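Local structure of dehydrogenase (3Q2I) at residues R12-A17 with D75-I80; H128-K133 with A319-D324; P7-R12 with T314-A319. The protein binds NADH and a UDP-linked N-acetylglucosaminuronic acid and probably oxidises that sugar on the way to 2,3-diacetamido-2,3-dideoxy-D-mannuronic acid. All blocks are in the same frame, centred on the assembly; numbering follows the deposited sequence.

Interaction 1: residues R12-A17 with D75-I80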
loop_
_atom_site.group_PDB
_atom_site.type_symbol
_atom_site.label_atom_id
_atom_site.label_comp_id
_atom_site.label_asym_id
_atom_site.label_seq_id
_atom_site.Cartn_x
_atom_site.Cartn_y
_atom_site.Cartn_z
ATOM N N ARG A 12 45.257 -31.186 26.291
ATOM C CA ARG A 12 45.494 -31.717 24.960
ATOM C C ARG A 12 45.341 -30.553 23.982
ATOM O O ARG A 12 44.962 -29.440 24.353
ATOM C CB ARG A 12 44.511 -32.848 24.647
ATOM C CG ARG A 12 43.051 -32.526 24.964
ATOM C CD ARG A 12 42.141 -33.591 24.376
ATOM N NE ARG A 12 40.722 -33.327 24.581
ATOM C CZ ARG A 12 39.971 -32.620 23.734
ATOM N NH1 ARG A 12 40.513 -32.057 22.657
ATOM N NH2 ARG A 12 38.683 -32.460 23.984
ATOM N N LYS A 13 45.683 -30.785 22.726
ATOM C CA LYS A 13 45.342 -29.791 21.716
ATOM C C LYS A 13 43.823 -29.829 21.489
ATOM O O LYS A 13 43.177 -30.866 21.663
ATOM C CB LYS A 13 46.110 -30.096 20.433
ATOM C CG LYS A 13 47.624 -29.890 20.566
ATOM C CD LYS A 13 48.356 -30.607 19.451
ATOM C CE LYS A 13 49.869 -30.409 19.554
ATOM N NZ LYS A 13 50.568 -31.047 18.399
ATOM N N ILE A 14 43.256 -28.682 21.113
ATOM C CA ILE A 14 41.903 -28.669 20.531
ATOM C C ILE A 14 41.842 -29.381 19.173
ATOM O O ILE A 14 42.718 -29.198 18.324
ATOM C CB ILE A 14 41.413 -27.216 20.313
ATOM C CG1 ILE A 14 41.761 -26.338 21.526
ATOM C CG2 ILE A 14 39.911 -27.215 19.968
ATOM C CD1 ILE A 14 41.121 -26.841 22.841
ATOM N N ARG A 15 40.801 -30.179 18.974
ATOM C CA ARG A 15 40.665 -30.981 17.786
ATOM C C ARG A 15 39.659 -30.340 16.825
ATOM O O ARG A 15 38.566 -29.969 17.268
ATOM C CB ARG A 15 40.269 -32.397 18.170
ATOM C CG ARG A 15 41.367 -32.995 19.070
ATOM C CD ARG A 15 41.007 -34.372 19.543
ATOM N NE ARG A 15 40.046 -34.379 20.641
ATOM C CZ ARG A 15 39.776 -35.465 21.361
ATOM N NH1 ARG A 15 40.402 -36.601 21.086
ATOM N NH2 ARG A 15 38.889 -35.425 22.348
ATOM N N PHE A 16 40.064 -30.198 15.568
ATOM C CA PHE A 16 39.206 -29.636 14.499
ATOM C C PHE A 16 38.865 -30.672 13.435
ATOM O O PHE A 16 39.681 -31.532 13.072
ATOM C CB PHE A 16 39.942 -28.468 13.873
ATOM C CG PHE A 16 40.018 -27.239 14.750
ATOM C CD1 PHE A 16 39.029 -26.260 14.684
ATOM C CD2 PHE A 16 41.017 -27.093 15.710
ATOM C CE1 PHE A 16 39.096 -25.148 15.499
ATOM C CE2 PHE A 16 41.095 -25.979 16.521
ATOM C CZ PHE A 16 40.115 -25.009 16.438
ATOM N N ALA A 17 37.652 -30.610 12.877
ATOM C CA ALA A 17 37.358 -31.339 11.651
ATOM C C ALA A 17 36.906 -30.275 10.642
ATOM O O ALA A 17 36.458 -29.167 11.047
ATOM C CB ALA A 17 36.254 -32.357 11.853
ATOM N N ASP A 75 36.290 -37.282 16.696
ATOM C CA ASP A 75 36.110 -36.732 18.035
ATOM C C ASP A 75 36.641 -35.307 18.052
ATOM O O ASP A 75 37.281 -34.837 18.992
ATOM C CB ASP A 75 36.707 -37.658 19.106
ATOM C CG ASP A 75 38.206 -37.815 18.982
ATOM O OD1 ASP A 75 38.802 -37.435 17.955
ATOM O OD2 ASP A 75 38.812 -38.303 19.962
ATOM N N ALA A 76 36.395 -34.590 16.956
ATOM C CA ALA A 76 36.786 -33.185 16.933
ATOM C C ALA A 76 35.973 -32.446 17.982
ATOM O O ALA A 76 34.860 -32.867 18.297
ATOM C CB ALA A 76 36.520 -32.580 15.531
ATOM N N ASP A 77 36.539 -31.365 18.509
ATOM C CA ASP A 77 35.819 -30.436 19.384
ATOM C C ASP A 77 34.931 -29.517 18.509
ATOM O O ASP A 77 33.802 -29.212 18.882
ATOM C CB ASP A 77 36.825 -29.580 20.147
ATOM C CG ASP A 77 37.665 -30.404 21.121
ATOM O OD1 ASP A 77 37.042 -31.095 21.938
ATOM O OD2 ASP A 77 38.897 -30.408 20.997
ATOM N N ILE A 78 35.502 -29.051 17.409
ATOM C CA ILE A 78 34.857 -28.091 16.490
ATOM C C ILE A 78 34.855 -28.615 15.054
ATOM O O ILE A 78 35.841 -29.194 14.589
ATOM C CB ILE A 78 35.650 -26.801 16.501
ATOM C CG1 ILE A 78 35.517 -26.222 17.904
ATOM C CG2 ILE A 78 35.191 -25.851 15.311
ATOM C CD1 ILE A 78 36.402 -25.046 18.199
ATOM N N VAL A 79 33.751 -28.414 14.335
ATOM C CA VAL A 79 33.615 -28.826 12.936
ATOM C C VAL A 79 33.558 -27.526 12.149
ATOM O O VAL A 79 32.767 -26.634 12.491
ATOM C CB VAL A 79 32.345 -29.653 12.638
ATOM C CG1 VAL A 79 32.244 -29.989 11.132
ATOM C CG2 VAL A 79 32.386 -30.997 13.389
ATOM N N ILE A 80 34.435 -27.382 11.166
ATOM C CA ILE A 80 34.617 -26.120 10.444
ATOM C C ILE A 80 33.865 -26.287 9.121
ATOM O O ILE A 80 33.998 -27.318 8.438
ATOM C CB ILE A 80 36.091 -25.913 10.088
ATOM C CG1 ILE A 80 36.953 -25.845 11.367
ATOM C CG2 ILE A 80 36.262 -24.674 9.262
ATOM C CD1 ILE A 80 38.389 -26.377 11.143
#
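Asp77 meets Arg12 and Arg15 where two neighbouring parallel strands, 14-19 and 78-81, begin. These are inner strands of the Rossmann sheet. The Asp77 side chain starts at CB, which packs against Ile14 CG2 and lies 3.4 Å from Arg15 O. CG is turned beside the backbone N (chi1 -66°), and this aims the carboxylate at residues 12-15. There it faces the Arg12 guanidinium end-on, with the two planes only 12° apart. Asp77 OD1 accepts from Arg12 NH2 at 3.0 Å. Asp77 OD2 accepts from Arg12 NH1 at 2.8 Å, and both oxygens use syn lone pairs. Asp77 OD2 also accepts from Arg15 N at 2.8 Å, on its anti side and somewhat out of the carboxylate plane. The carboxylate thus ties a side chain and a main chain together.

Arg15 NH2 sits over the centre of the Arg12 guanidinium face, 3.3 Å above its plane. On its own account Arg15 NH1 makes a salt bridge to Asp75 OD2 at 2.6 Å.

Further along, Arg15 O receives the amides of both Asp77 and Ile78. Ordinary parallel pairing then follows, from Ala17 N to Ile78 O and from Ile80 N to Ala17 O. On one face of the sheet the Phe16 ring touches the CD1 atoms of Ile78 and Ile80, the latter at 3.6 Å from Phe16 CD1. Helix 304-315 covers this face through Tyr308 and Met315. On the other face, Ala17 CB meets Ala76 CB.

Three bonds to one carboxylate fix its rotation. With two arginines so near, Asp77 is most likely ionised, and the two acidic side chains would offset the positive charge of the two closely placed guanidinium groups.

Interaction 2: residues H128-K133 with A319-D324; sequences HLFVVK and ATPETD
Pro321 presents the CG corner of its ring to two aromatic side chains, Phe130 of strand 129-131 and His128 just before it. It crosses each of them at about a right angle. Pro321 CG is 3.8 Å from Phe130 CE1 and equally 3.8 Å from His128 ND1, while Pro321 CB rests near Phe130 CD1 and CE1. The CA-CB bond of Phe130 points away from the loop. Its ring nevertheless comes back to Pro321, because CG lies beside the backbone N (chi1 -60°). Thr314 of helix 304-315 also touches both rings.

Thr323 lies further along, crossing Lys133 almost perpendicularly. Its methyl CG2 presses on the middle of the lysine chain, 3.4 Å from Lys133 CD, which is tight for two carbons. Thr323 CG2 also lies 3.4 Å from Val131 O. Beyond CD the lysine chain bends at chi4 (-81°) and carries NZ away to Asp197, its salt-bridge partner, and to Ser331.

Strand 129-131 is the last of the parallel Rossmann sheet on this side. The loop between helices 304-315 and 325-344 runs past it and adds a single backbone bridge, Phe130 with Asp324. Val131 N gives a hydrogen bond to Thr323 O at 3.0 Å, almost straight at 177°. Val131 CG2 packs against Asp324 O at 3.8 Å. Asp324 CA makes a CA-H...O contact with Leu129 O at 3.1 Å.

The Asp324 CA-CB bond points away overall, although CB touches Leu129 O. The carboxylate serves as the N-cap of helix 325-344, with OD2 accepting from Glu327 N.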
loop_
_atom_site.group_PDB
_atom_site.type_symbol
_atom_site.label_atom_id
_atom_site.label_comp_id
_atom_site.label_asym_id
_atom_site.label_seq_id
_atom_site.Cartn_x
_atom_site.Cartn_y
_atom_site.Cartn_z
ATOM N N HIS A 128 28.822 -24.137 21.018
ATOM C CA HIS A 128 29.153 -22.875 20.344
ATOM C C HIS A 128 28.868 -22.936 18.856
ATOM O O HIS A 128 29.010 -23.975 18.225
ATOM C CB HIS A 128 30.627 -22.514 20.535
ATOM C CG HIS A 128 30.992 -22.191 21.946
ATOM N ND1 HIS A 128 30.698 -20.982 22.539
ATOM C CD2 HIS A 128 31.728 -22.888 22.847
ATOM C CE1 HIS A 128 31.196 -20.966 23.763
ATOM N NE2 HIS A 128 31.836 -22.101 23.968
ATOM N N LEU A 129 28.501 -21.780 18.318
ATOM C CA LEU A 129 28.493 -21.557 16.869
ATOM C C LEU A 129 29.354 -20.304 16.679
ATOM O O LEU A 129 28.999 -19.191 17.090
ATOM C CB LEU A 129 27.034 -21.364 16.405
ATOM C CG LEU A 129 26.903 -20.895 14.947
ATOM C CD1 LEU A 129 27.500 -21.883 13.970
ATOM C CD2 LEU A 129 25.411 -20.710 14.662
ATOM N N PHE A 130 30.535 -20.467 16.080
ATOM C CA PHE A 130 31.419 -19.353 15.716
ATOM C C PHE A 130 31.174 -19.025 14.253
ATOM O O PHE A 130 30.945 -19.944 13.481
ATOM C CB PHE A 130 32.884 -19.847 15.786
ATOM C CG PHE A 130 33.318 -20.336 17.158
ATOM C CD1 PHE A 130 33.887 -19.401 18.044
ATOM C CD2 PHE A 130 33.213 -21.683 17.503
ATOM C CE1 PHE A 130 34.371 -19.826 19.328
ATOM C CE2 PHE A 130 33.712 -22.112 18.795
ATOM C CZ PHE A 130 34.233 -21.163 19.667
ATOM N N VAL A 131 31.191 -17.735 13.912
ATOM C CA VAL A 131 31.046 -17.311 12.508
ATOM C C VAL A 131 32.312 -16.562 12.211
ATOM O O VAL A 131 32.725 -15.664 12.956
ATOM C CB VAL A 131 29.810 -16.389 12.335
ATOM C CG1 VAL A 131 29.722 -15.945 10.849
ATOM C CG2 VAL A 131 28.539 -17.099 12.801
ATOM N N VAL A 132 32.933 -16.883 11.080
ATOM C CA VAL A 132 34.204 -16.283 10.710
ATOM C C VAL A 132 34.049 -14.888 10.170
ATOM O O VAL A 132 33.583 -14.727 9.040
ATOM C CB VAL A 132 34.944 -17.166 9.688
ATOM C CG1 VAL A 132 36.230 -16.480 9.306
ATOM C CG2 VAL A 132 35.124 -18.583 10.190
ATOM N N LYS A 133 34.417 -13.898 10.959
ATOM C CA LYS A 133 34.526 -12.493 10.533
ATOM C C LYS A 133 35.965 -12.026 10.818
ATOM O O LYS A 133 36.249 -11.242 11.743
ATOM C CB LYS A 133 33.500 -11.633 11.285
ATOM C CG LYS A 133 32.055 -11.860 10.854
ATOM C CD LYS A 133 31.049 -11.084 11.707
ATOM C CE LYS A 133 29.610 -11.411 11.272
ATOM N NZ LYS A 133 29.351 -10.553 10.054
ATOM N N ALA A 319 38.777 -17.138 26.880
ATOM C CA ALA A 319 38.026 -16.002 26.372
ATOM C C ALA A 319 36.654 -16.482 25.943
ATOM O O ALA A 319 36.319 -17.661 26.076
ATOM C CB ALA A 319 38.742 -15.392 25.187
ATOM N N THR A 320 35.910 -15.527 25.400
ATOM C CA THR A 320 34.595 -15.791 24.809
ATOM C C THR A 320 34.634 -15.469 23.312
ATOM O O THR A 320 35.506 -14.736 22.854
ATOM C CB THR A 320 33.526 -14.915 25.485
ATOM O OG1 THR A 320 33.836 -13.530 25.307
ATOM C CG2 THR A 320 33.415 -15.189 26.971
ATOM N N PRO A 321 33.656 -15.987 22.536
ATOM C CA PRO A 321 33.739 -15.782 21.089
ATOM C C PRO A 321 33.699 -14.310 20.708
ATOM O O PRO A 321 32.842 -13.562 21.183
ATOM C CB PRO A 321 32.545 -16.594 20.544
ATOM C CG PRO A 321 32.272 -17.638 21.601
ATOM C CD PRO A 321 32.566 -16.903 22.906
ATOM N N GLU A 322 34.566 -13.904 19.793
ATOM C CA GLU A 322 34.465 -12.548 19.281
ATOM C C GLU A 322 33.247 -12.459 18.379
ATOM O O GLU A 322 32.667 -11.385 18.249
ATOM C CB GLU A 322 35.686 -12.167 18.445
ATOM C CG GLU A 322 36.924 -12.304 19.305
ATOM C CD GLU A 322 37.848 -11.124 19.201
ATOM O OE1 GLU A 322 38.039 -10.591 18.083
ATOM O OE2 GLU A 322 38.397 -10.753 20.260
ATOM N N THR A 323 32.969 -13.537 17.682
ATOM C CA THR A 323 31.812 -13.470 16.766
ATOM C C THR A 323 31.078 -14.782 16.769
ATOM O O THR A 323 31.452 -15.722 16.057
ATOM C CB THR A 323 32.249 -13.123 15.331
ATOM O OG1 THR A 323 32.820 -11.807 15.313
ATOM C CG2 THR A 323 30.990 -13.120 14.453
ATOM N N ASP A 324 30.040 -14.902 17.593
ATOM C CA ASP A 324 29.240 -16.118 17.608
ATOM C C ASP A 324 28.055 -16.028 16.635
ATOM O O ASP A 324 27.958 -15.022 15.939
ATOM C CB ASP A 324 28.782 -16.482 19.006
ATOM C CG ASP A 324 27.888 -15.430 19.670
ATOM O OD1 ASP A 324 27.650 -15.570 20.903
ATOM O OD2 ASP A 324 27.424 -14.473 19.025
#

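Interaction 3: residues P7-R12 with T314-A319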
loop_
_atom_site.group_PDB
_atom_site.type_symbol
_atom_site.label_atom_id
_atom_site.label_comp_id
_atom_site.label_asym_id
_atom_site.label_seq_id
_atom_site.Cartn_x
_atom_site.Cartn_y
_atom_site.Cartn_z
ATOM N N PRO A 7 32.981 -26.846 30.269
ATOM C CA PRO A 7 34.309 -26.952 30.893
ATOM C C PRO A 7 35.457 -26.725 29.906
ATOM O O PRO A 7 35.414 -27.260 28.788
ATOM C CB PRO A 7 34.350 -28.400 31.388
ATOM C CG PRO A 7 32.946 -28.900 31.313
ATOM C CD PRO A 7 32.276 -28.136 30.221
ATOM N N PRO A 8 36.486 -25.970 30.324
ATOM C CA PRO A 8 37.659 -25.758 29.469
ATOM C C PRO A 8 38.323 -27.075 29.041
ATOM O O PRO A 8 38.163 -28.131 29.668
ATOM C CB PRO A 8 38.598 -24.900 30.321
ATOM C CG PRO A 8 37.851 -24.556 31.580
ATOM C CD PRO A 8 36.709 -25.516 31.711
ATOM N N ILE A 9 39.034 -27.026 27.926
ATOM C CA ILE A 9 39.785 -28.174 27.449
ATOM C C ILE A 9 41.256 -27.863 27.732
ATOM O O ILE A 9 41.770 -26.831 27.294
ATOM C CB ILE A 9 39.524 -28.396 25.944
ATOM C CG1 ILE A 9 38.057 -28.792 25.756
ATOM C CG2 ILE A 9 40.401 -29.511 25.408
ATOM C CD1 ILE A 9 37.607 -28.757 24.323
ATOM N N THR A 10 41.917 -28.710 28.520
ATOM C CA THR A 10 43.126 -28.252 29.225
ATOM C C THR A 10 44.411 -28.926 28.754
ATOM O O THR A 10 45.411 -28.253 28.485
ATOM C CB THR A 10 43.011 -28.343 30.775
ATOM O OG1 THR A 10 42.174 -29.450 31.139
ATOM C CG2 THR A 10 42.390 -27.076 31.356
ATOM N N ASP A 11 44.388 -30.249 28.644
ATOM C CA ASP A 11 45.658 -30.975 28.654
ATOM C C ASP A 11 45.869 -31.711 27.345
ATOM O O ASP A 11 46.576 -32.721 27.281
ATOM C CB ASP A 11 45.751 -31.945 29.836
ATOM C CG ASP A 11 45.873 -31.224 31.164
ATOM O OD1 ASP A 11 46.711 -30.302 31.277
ATOM O OD2 ASP A 11 45.103 -31.564 32.083
ATOM N N ARG A 12 45.257 -31.186 26.291
ATOM C CA ARG A 12 45.494 -31.717 24.960
ATOM C C ARG A 12 45.341 -30.553 23.982
ATOM O O ARG A 12 44.962 -29.440 24.353
ATOM C CB ARG A 12 44.511 -32.848 24.647
ATOM C CG ARG A 12 43.051 -32.526 24.964
ATOM C CD ARG A 12 42.141 -33.591 24.376
ATOM N NE ARG A 12 40.722 -33.327 24.581
ATOM C CZ ARG A 12 39.971 -32.620 23.734
ATOM N NH1 ARG A 12 40.513 -32.057 22.657
ATOM N NH2 ARG A 12 38.683 -32.460 23.984
ATOM N N THR A 314 38.753 -19.592 23.398
ATOM C CA THR A 314 37.422 -19.862 23.926
ATOM C C THR A 314 37.353 -21.296 24.416
ATOM O O THR A 314 36.767 -21.570 25.476
ATOM C CB THR A 314 36.341 -19.622 22.797
ATOM O OG1 THR A 314 36.392 -18.238 22.459
ATOM C CG2 THR A 314 34.930 -20.002 23.256
ATOM N N MET A 315 37.878 -22.230 23.641
ATOM C CA MET A 315 37.781 -23.650 23.973
ATOM C C MET A 315 38.590 -23.974 25.248
ATOM O O MET A 315 38.240 -24.901 25.993
ATOM C CB MET A 315 38.268 -24.507 22.816
ATOM C CG MET A 315 37.393 -24.442 21.558
ATOM S SD MET A 315 35.622 -24.521 21.917
ATOM C CE MET A 315 35.570 -26.277 22.015
ATOM N N ARG A 316 39.557 -23.110 25.530
ATOM C CA ARG A 316 40.434 -23.301 26.701
ATOM C C ARG A 316 39.941 -22.529 27.909
ATOM O O ARG A 316 40.609 -22.501 28.951
ATOM C CB ARG A 316 41.851 -22.863 26.365
ATOM C CG ARG A 316 42.522 -23.865 25.497
ATOM C CD ARG A 316 43.569 -24.663 26.206
ATOM N NE ARG A 316 44.491 -25.024 25.144
ATOM C CZ ARG A 316 44.524 -26.216 24.564
ATOM N NH1 ARG A 316 45.367 -26.423 23.564
ATOM N NH2 ARG A 316 43.769 -27.204 25.030
ATOM N N GLY A 317 38.765 -21.917 27.800
ATOM C CA GLY A 317 38.207 -21.129 28.890
ATOM C C GLY A 317 38.817 -19.758 29.072
ATOM O O GLY A 317 38.475 -19.052 30.027
ATOM N N GLU A 318 39.671 -19.330 28.136
ATOM C CA GLU A 318 40.461 -18.129 28.297
ATOM C C GLU A 318 39.782 -16.897 27.709
ATOM O O GLU A 318 40.140 -15.746 27.977
ATOM C CB GLU A 318 41.808 -18.357 27.616
ATOM C CG GLU A 318 42.582 -19.533 28.225
ATOM C CD GLU A 318 43.832 -19.907 27.417
ATOM O OE1 GLU A 318 43.889 -19.655 26.196
ATOM O OE2 GLU A 318 44.793 -20.455 28.003
ATOM N N ALA A 319 38.777 -17.138 26.880
ATOM C CA ALA A 319 38.026 -16.002 26.372
ATOM C C ALA A 319 36.654 -16.482 25.943
ATOM O O ALA A 319 36.319 -17.661 26.076
ATOM C CB ALA A 319 38.742 -15.392 25.187
#
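A Schellman motif ends helix 304-315, and the N-terminal arm of the chain lies across it just before the first Rossmann strand. Gly317 is the C-prime residue, with positive phi (77°); its amide returns to Thr314 O, and Glu318 N reaches Lys313 O. Met315 O, at the helix end, accepts Ile9 N of the arm at 3.0 Å. Pro8 packs next to this bond, with CB 3.4 Å from Arg316 O and close to Gly317 N.

The side chains of Ile9 and Met315 run side by side in the same direction. They meet through Ile9 CD1 and Met315 CE, 4.0 Å apart. Ile14, on the strand that follows, touches both residues.

Arg316 reaches across Ile9 at about a right angle. CB starts out away from the arm, and the bend at chi2 (-107°) brings the chain back over Ile9 O. The guanidinium then holds two carbonyls with one nitrogen. Arg316 NH2 donates to Ile9 O at 3.0 Å; this oxygen is in the guanidinium plane, yet the nitrogen stands well above the carbonyl plane of Ile9. Arg316 NH2 also donates to Arg12 O at 2.6 Å, nearly in line with that C=O bond, though the N-H is bent and the oxygen is tilted out of the guanidinium plane. NH1 adds a weak bond to the same oxygen. The arm is thereby held at two backbone oxygens three residues apart.

The Arg12 guanidinium points elsewhere, to Asp77, and Ile9 CG2 sits over the centre of one of its faces, 3.5 Å above the plane.

Interactions 1 and 2 involve strands of the same parallel Rossmann sheet: interaction 1 pairs two inner strands, interaction 2 reaches the outermost strand 129-131. Their centres are about 15 Å apart; the centre of interaction 3 is about 12 Å from that of interaction 1 and about 14 Å from that of interaction 2. Interactions 1 and 3 share Arg12. Helix 304-315 links all three, through Met315 against Ile14 and Ile78, and Thr314 against His128 and Phe130. Along the chain interaction 1 closes before interaction 2 opens and lies between residues 7 and 319, the limits of interaction 3; interactions 2 and 3 cross. Late segments thus return to the N-terminal nucleotide-binding domain and the arm before it.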